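Local coordinates for ABC transporter binding protein AcbH (Actinoplanes, PDB 3OO8), which serves as the extracellular solute receptor of an ABC transporter, with an exclusive preference for beta-D-galactopyranose, at residues 133-138 and 320-325; 327-332 and 343-348. The protein carries 2 engineered substitutions. All coordinates share one frame; numbering follows the deposited sequence.

Contact 1 (133-138 and 320-325); sequences YLVPLY and QYIGTA
The peptide plane joining Ile322 to Gly323 has Val135 over one face and Leu137 near its carbonyl edge. Val135 CG1 stands above the plane, 3.7 Å from Gly323 CA, and it reaches there because it lies anti to its own backbone N (chi1 175°). Leu137 CD1 approaches from the oxygen end, tilted toward the same face, and comes to 3.8 Å from Ile322 O. Between these two methyl groups sits Ile322 CG2, 4.0 Å from both Val135 CG1 and Leu137 CD1. The side chains of Leu137 and Ile322 cross at about a right angle, the terminal methyl CD1 of Leu137 meeting the branch methyl CG2 of Ile322. Phe303 of strand 301-304 touches both Leu137 and Ile322, and the ring of Phe331 also rests on Leu137. Gly323, the first residue to leave the helical conformation, centres an inverse gamma turn in which Thr324 N makes a weak bond to Ile322 O. Beyond it Thr324 OG1 donates to Tyr321 O at 2.7 Å, in the carbonyl plane with a C=O...O angle of 158°. The same OG1 accepts from Ala327 N, which makes Thr324 the N-cap of helix 325-332. One hydroxyl thus joins the end of one helix to the start of the next. Backbone bonds from Val135 to Phe303 and from Leu137 to Asp301 hold the strand in the central sheet of this class 2 solute-binding fold. The side chain of Leu137 is about 10 Å from that of Arg373, a galactose-binding residue. Across the contact the packing is methyl against methyl and methyl against the backbone of the turn, without a hydrogen bond between the two segments, while the hydroxyl of Thr324 finds both its partners within the helix-turn-helix connection.

Contact 2 (327-332 and 343-348); sequences AEAAFL and NGLIAP
Glu328 OE1 accepts a hydrogen bond from Ala342 N, just ahead of the 343-348 loop, and Leu345 CD2 packs against the same oxygen at 3.5 Å. The glutamate reaches the loop because CG is anti to the carbonyl carbon (chi1 -59°) and the chain is extended beyond it. Its aliphatic root joins in as well, Glu328 CB lying 3.8 Å from Leu345 CD2, while the two side chains pass each other at a slant. The other branch methyl, Leu345 CD1, faces the next residue of the helix, 4.3 Å from Ala329 CB. Ala347 completes the row: its CB lies alongside Ala329 CB at 4.0 Å, where the two backbones come nearest. Leu345 and Ala347 both turn their side chains to helix 325-332, whereas Ile346 between them packs on Lys355 and Val358 of helix 352-363. Phe117 and Leu137 also touch Glu328. Small alanines let the irregular loop lie close to the helix. Apart from the carboxylate the interface is apolar, and the buried environment would tend to raise the pKa of Glu328, a tendency the bond from Ala342 N probably offsets in part.

From the N terminus, 133-138 on strand 134-147 is the first of the four segments, and 181 residues pass before 320-325 returns to it; contact 1 closes this long excursion. Thr324 leads directly into helix 325-332, on which contact 2 opens. Contact 2 closes a short loop of ten residues that holds strand 339-340, itself antiparallel to strand 134-147. The two contacts are therefore in series, neither nested nor crossed, with centres 11 Å apart. They also touch: Tyr138 CE2 and Phe331 CE2 are 3.4 Å apart, with ring planes almost parallel. Contact 1 sets the end of helix 312-322 on strand 134-147, helix 325-332 also packs there, and contact 2 adds to this helix the loop leading to helix 352-363.

Contact 1 (133-138 and 320-325)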
loop_
_atom_site.group_PDB
_atom_site.type_symbol
_atom_site.label_atom_id
_atom_site.label_comp_id
_atom_site.label_asym_id
_atom_site.label_seq_id
_atom_site.Cartn_x
_atom_site.Cartn_y
_atom_site.Cartn_z
ATOM N N TYR A 133 11.157 -11.389 -8.955
ATOM C CA TYR A 133 9.997 -11.872 -9.709
ATOM C C TYR A 133 9.107 -10.740 -10.233
ATOM O O TYR A 133 8.274 -10.956 -11.111
ATOM C CB TYR A 133 9.163 -12.878 -8.882
ATOM C CG TYR A 133 9.911 -14.169 -8.622
ATOM C CD1 TYR A 133 9.923 -15.157 -9.578
ATOM C CD2 TYR A 133 10.578 -14.368 -7.403
ATOM C CE1 TYR A 133 10.606 -16.361 -9.356
ATOM C CE2 TYR A 133 11.265 -15.555 -7.176
ATOM C CZ TYR A 133 11.262 -16.529 -8.156
ATOM O OH TYR A 133 11.921 -17.724 -7.920
ATOM N N LEU A 134 9.285 -9.550 -9.665
ATOM C CA LEU A 134 8.439 -8.410 -10.008
ATOM C C LEU A 134 9.271 -7.244 -10.529
ATOM O O LEU A 134 10.379 -6.996 -10.028
ATOM C CB LEU A 134 7.715 -7.925 -8.741
ATOM C CG LEU A 134 6.631 -6.820 -8.891
ATOM C CD1 LEU A 134 5.269 -7.445 -9.186
ATOM C CD2 LEU A 134 6.564 -5.892 -7.673
ATOM N N VAL A 135 8.700 -6.479 -11.474
ATOM C CA VAL A 135 9.228 -5.131 -11.754
ATOM C C VAL A 135 8.174 -4.143 -11.277
ATOM O O VAL A 135 7.067 -4.170 -11.811
ATOM C CB VAL A 135 9.447 -4.832 -13.225
ATOM C CG1 VAL A 135 9.888 -3.358 -13.353
ATOM C CG2 VAL A 135 10.539 -5.733 -13.789
ATOM N N PRO A 136 8.506 -3.322 -10.280
ATOM C CA PRO A 136 7.439 -2.423 -9.781
ATOM C C PRO A 136 7.325 -1.174 -10.633
ATOM O O PRO A 136 8.279 -0.816 -11.341
ATOM C CB PRO A 136 7.963 -2.046 -8.387
ATOM C CG PRO A 136 9.418 -2.057 -8.500
ATOM C CD PRO A 136 9.748 -3.163 -9.492
ATOM N N LEU A 137 6.181 -0.497 -10.536
ATOM C CA LEU A 137 5.934 0.712 -11.339
ATOM C C LEU A 137 5.628 1.921 -10.466
ATOM O O LEU A 137 6.249 2.971 -10.647
ATOM C CB LEU A 137 4.791 0.487 -12.357
ATOM C CG LEU A 137 4.743 1.578 -13.440
ATOM C CD1 LEU A 137 5.988 1.548 -14.337
ATOM C CD2 LEU A 137 3.454 1.386 -14.256
ATOM N N TYR A 138 4.684 1.802 -9.523
ATOM C CA TYR A 138 4.271 2.949 -8.706
ATOM C C TYR A 138 3.668 2.458 -7.385
ATOM O O TYR A 138 3.287 1.293 -7.249
ATOM C CB TYR A 138 3.216 3.840 -9.419
ATOM C CG TYR A 138 2.013 3.032 -9.860
ATOM C CD1 TYR A 138 1.024 2.668 -8.931
ATOM C CD2 TYR A 138 1.923 2.536 -11.169
ATOM C CE1 TYR A 138 -0.056 1.829 -9.303
ATOM C CE2 TYR A 138 0.880 1.675 -11.541
ATOM C CZ TYR A 138 -0.096 1.343 -10.612
ATOM O OH TYR A 138 -1.105 0.505 -11.006
ATOM N N GLN A 320 12.526 -4.636 -18.880
ATOM C CA GLN A 320 13.621 -3.684 -18.728
ATOM C C GLN A 320 13.159 -2.263 -18.997
ATOM O O GLN A 320 13.540 -1.352 -18.275
ATOM C CB GLN A 320 14.795 -4.064 -19.635
ATOM C CG GLN A 320 15.436 -5.302 -19.127
ATOM C CD GLN A 320 16.519 -5.861 -20.043
ATOM O OE1 GLN A 320 16.907 -5.232 -21.020
ATOM N NE2 GLN A 320 17.019 -7.042 -19.711
ATOM N N TYR A 321 12.341 -2.084 -20.026
ATOM C CA TYR A 321 11.789 -0.766 -20.338
ATOM C C TYR A 321 10.862 -0.282 -19.235
ATOM O O TYR A 321 10.892 0.908 -18.838
ATOM C CB TYR A 321 11.084 -0.791 -21.709
ATOM C CG TYR A 321 10.336 0.505 -21.956
ATOM C CD1 TYR A 321 10.994 1.612 -22.498
ATOM C CD2 TYR A 321 9.027 0.644 -21.568
ATOM C CE1 TYR A 321 10.337 2.808 -22.650
ATOM C CE2 TYR A 321 8.371 1.811 -21.745
ATOM C CZ TYR A 321 9.021 2.883 -22.258
ATOM O OH TYR A 321 8.293 4.051 -22.392
ATOM N N ILE A 322 10.034 -1.188 -18.726
ATOM C CA ILE A 322 9.088 -0.800 -17.686
ATOM C C ILE A 322 9.840 -0.331 -16.430
ATOM O O ILE A 322 9.352 0.544 -15.690
ATOM C CB ILE A 322 8.128 -1.993 -17.377
ATOM C CG1 ILE A 322 7.137 -2.158 -18.539
ATOM C CG2 ILE A 322 7.417 -1.806 -16.019
ATOM C CD1 ILE A 322 6.159 -3.357 -18.402
ATOM N N GLY A 323 10.986 -0.941 -16.170
ATOM C CA GLY A 323 11.796 -0.584 -14.980
ATOM C C GLY A 323 12.649 0.645 -15.201
ATOM O O GLY A 323 13.834 0.638 -14.836
ATOM N N THR A 324 12.047 1.704 -15.749
ATOM C CA THR A 324 12.782 2.973 -15.952
ATOM C C THR A 324 11.954 4.147 -15.479
ATOM O O THR A 324 10.721 4.054 -15.428
ATOM C CB THR A 324 13.146 3.201 -17.467
ATOM O OG1 THR A 324 11.958 3.326 -18.235
ATOM C CG2 THR A 324 13.991 2.054 -18.020
ATOM N N ALA A 325 12.634 5.258 -15.142
ATOM C CA ALA A 325 11.927 6.496 -14.790
ATOM C C ALA A 325 11.048 6.947 -15.945
ATOM O O ALA A 325 9.946 7.471 -15.711
ATOM C CB ALA A 325 12.928 7.603 -14.434
#

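Contact 2 (327-332 and 343-348)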
loop_
_atom_site.group_PDB
_atom_site.type_symbol
_atom_site.label_atom_id
_atom_site.label_comp_id
_atom_site.label_asym_id
_atom_site.label_seq_id
_atom_site.Cartn_x
_atom_site.Cartn_y
_atom_site.Cartn_z
ATOM N N ALA A 327 9.404 5.259 -18.156
ATOM C CA ALA A 327 8.189 4.457 -18.252
ATOM C C ALA A 327 7.231 4.902 -17.140
ATOM O O ALA A 327 6.034 5.036 -17.352
ATOM C CB ALA A 327 8.478 2.973 -18.162
ATOM N N GLU A 328 7.775 5.097 -15.939
ATOM C CA GLU A 328 6.900 5.512 -14.834
ATOM C C GLU A 328 6.293 6.862 -15.099
ATOM O O GLU A 328 5.096 7.056 -14.849
ATOM C CB GLU A 328 7.680 5.524 -13.503
ATOM C CG GLU A 328 8.275 4.157 -13.159
ATOM C CD GLU A 328 9.175 4.189 -11.929
ATOM O OE1 GLU A 328 9.311 5.239 -11.297
ATOM O OE2 GLU A 328 9.766 3.138 -11.572
ATOM N N ALA A 329 7.097 7.820 -15.573
ATOM C CA ALA A 329 6.543 9.157 -15.811
ATOM C C ALA A 329 5.455 9.132 -16.885
ATOM O O ALA A 329 4.435 9.792 -16.724
ATOM C CB ALA A 329 7.632 10.136 -16.196
ATOM N N ALA A 330 5.676 8.347 -17.937
ATOM C CA ALA A 330 4.694 8.223 -19.030
ATOM C C ALA A 330 3.366 7.659 -18.521
ATOM O O ALA A 330 2.308 8.262 -18.699
ATOM C CB ALA A 330 5.246 7.379 -20.134
ATOM N N PHE A 331 3.417 6.528 -17.823
ATOM C CA PHE A 331 2.185 5.915 -17.308
ATOM C C PHE A 331 1.434 6.836 -16.352
ATOM O O PHE A 331 0.189 6.865 -16.280
ATOM C CB PHE A 331 2.511 4.596 -16.588
ATOM C CG PHE A 331 1.304 3.910 -16.062
ATOM C CD1 PHE A 331 0.524 3.144 -16.912
ATOM C CD2 PHE A 331 0.903 4.053 -14.724
ATOM C CE1 PHE A 331 -0.618 2.509 -16.439
ATOM C CE2 PHE A 331 -0.224 3.420 -14.272
ATOM C CZ PHE A 331 -0.991 2.650 -15.119
ATOM N N LEU A 332 2.201 7.581 -15.547
ATOM C CA LEU A 332 1.598 8.395 -14.498
ATOM C C LEU A 332 1.105 9.793 -14.905
ATOM O O LEU A 332 0.544 10.506 -14.083
ATOM C CB LEU A 332 2.556 8.503 -13.292
ATOM C CG LEU A 332 2.834 7.144 -12.612
ATOM C CD1 LEU A 332 3.973 7.374 -11.614
ATOM C CD2 LEU A 332 1.582 6.666 -11.881
ATOM N N ASN A 343 14.571 6.013 -8.513
ATOM C CA ASN A 343 15.323 7.025 -7.742
ATOM C C ASN A 343 15.379 8.379 -8.469
ATOM O O ASN A 343 15.702 8.431 -9.654
ATOM C CB ASN A 343 16.768 6.574 -7.504
ATOM C CG ASN A 343 16.884 5.477 -6.480
ATOM O OD1 ASN A 343 16.031 5.325 -5.601
ATOM N ND2 ASN A 343 17.951 4.691 -6.585
ATOM N N GLY A 344 15.065 9.451 -7.755
ATOM C CA GLY A 344 15.185 10.800 -8.299
ATOM C C GLY A 344 14.112 11.183 -9.301
ATOM O O GLY A 344 14.206 12.217 -9.979
ATOM N N LEU A 345 13.071 10.374 -9.408
ATOM C CA LEU A 345 12.029 10.746 -10.340
ATOM C C LEU A 345 11.004 11.679 -9.709
ATOM O O LEU A 345 10.323 11.305 -8.757
ATOM C CB LEU A 345 11.358 9.495 -10.930
ATOM C CG LEU A 345 10.103 9.865 -11.714
ATOM C CD1 LEU A 345 10.401 10.755 -12.930
ATOM C CD2 LEU A 345 9.347 8.606 -12.142
ATOM N N ILE A 346 10.938 12.913 -10.220
ATOM C CA ILE A 346 9.855 13.867 -9.910
ATOM C C ILE A 346 9.289 14.225 -11.270
ATOM O O ILE A 346 9.861 15.049 -12.002
ATOM C CB ILE A 346 10.410 15.151 -9.226
ATOM C CG1 ILE A 346 11.141 14.740 -7.957
ATOM C CG2 ILE A 346 9.280 16.111 -8.823
ATOM C CD1 ILE A 346 10.166 14.327 -6.867
ATOM N N ALA A 347 8.219 13.549 -11.655
ATOM C CA ALA A 347 7.616 13.757 -12.973
ATOM C C ALA A 347 7.012 15.150 -13.111
ATOM O O ALA A 347 6.526 15.739 -12.128
ATOM C CB ALA A 347 6.551 12.680 -13.240
ATOM N N PRO A 348 7.018 15.685 -14.344
ATOM C CA PRO A 348 6.561 17.059 -14.564
ATOM C C PRO A 348 5.092 17.238 -14.284
ATOM O O PRO A 348 4.609 18.354 -14.126
ATOM C CB PRO A 348 6.839 17.311 -16.053
ATOM C CG PRO A 348 7.226 15.984 -16.642
ATOM C CD PRO A 348 7.677 15.100 -15.525
#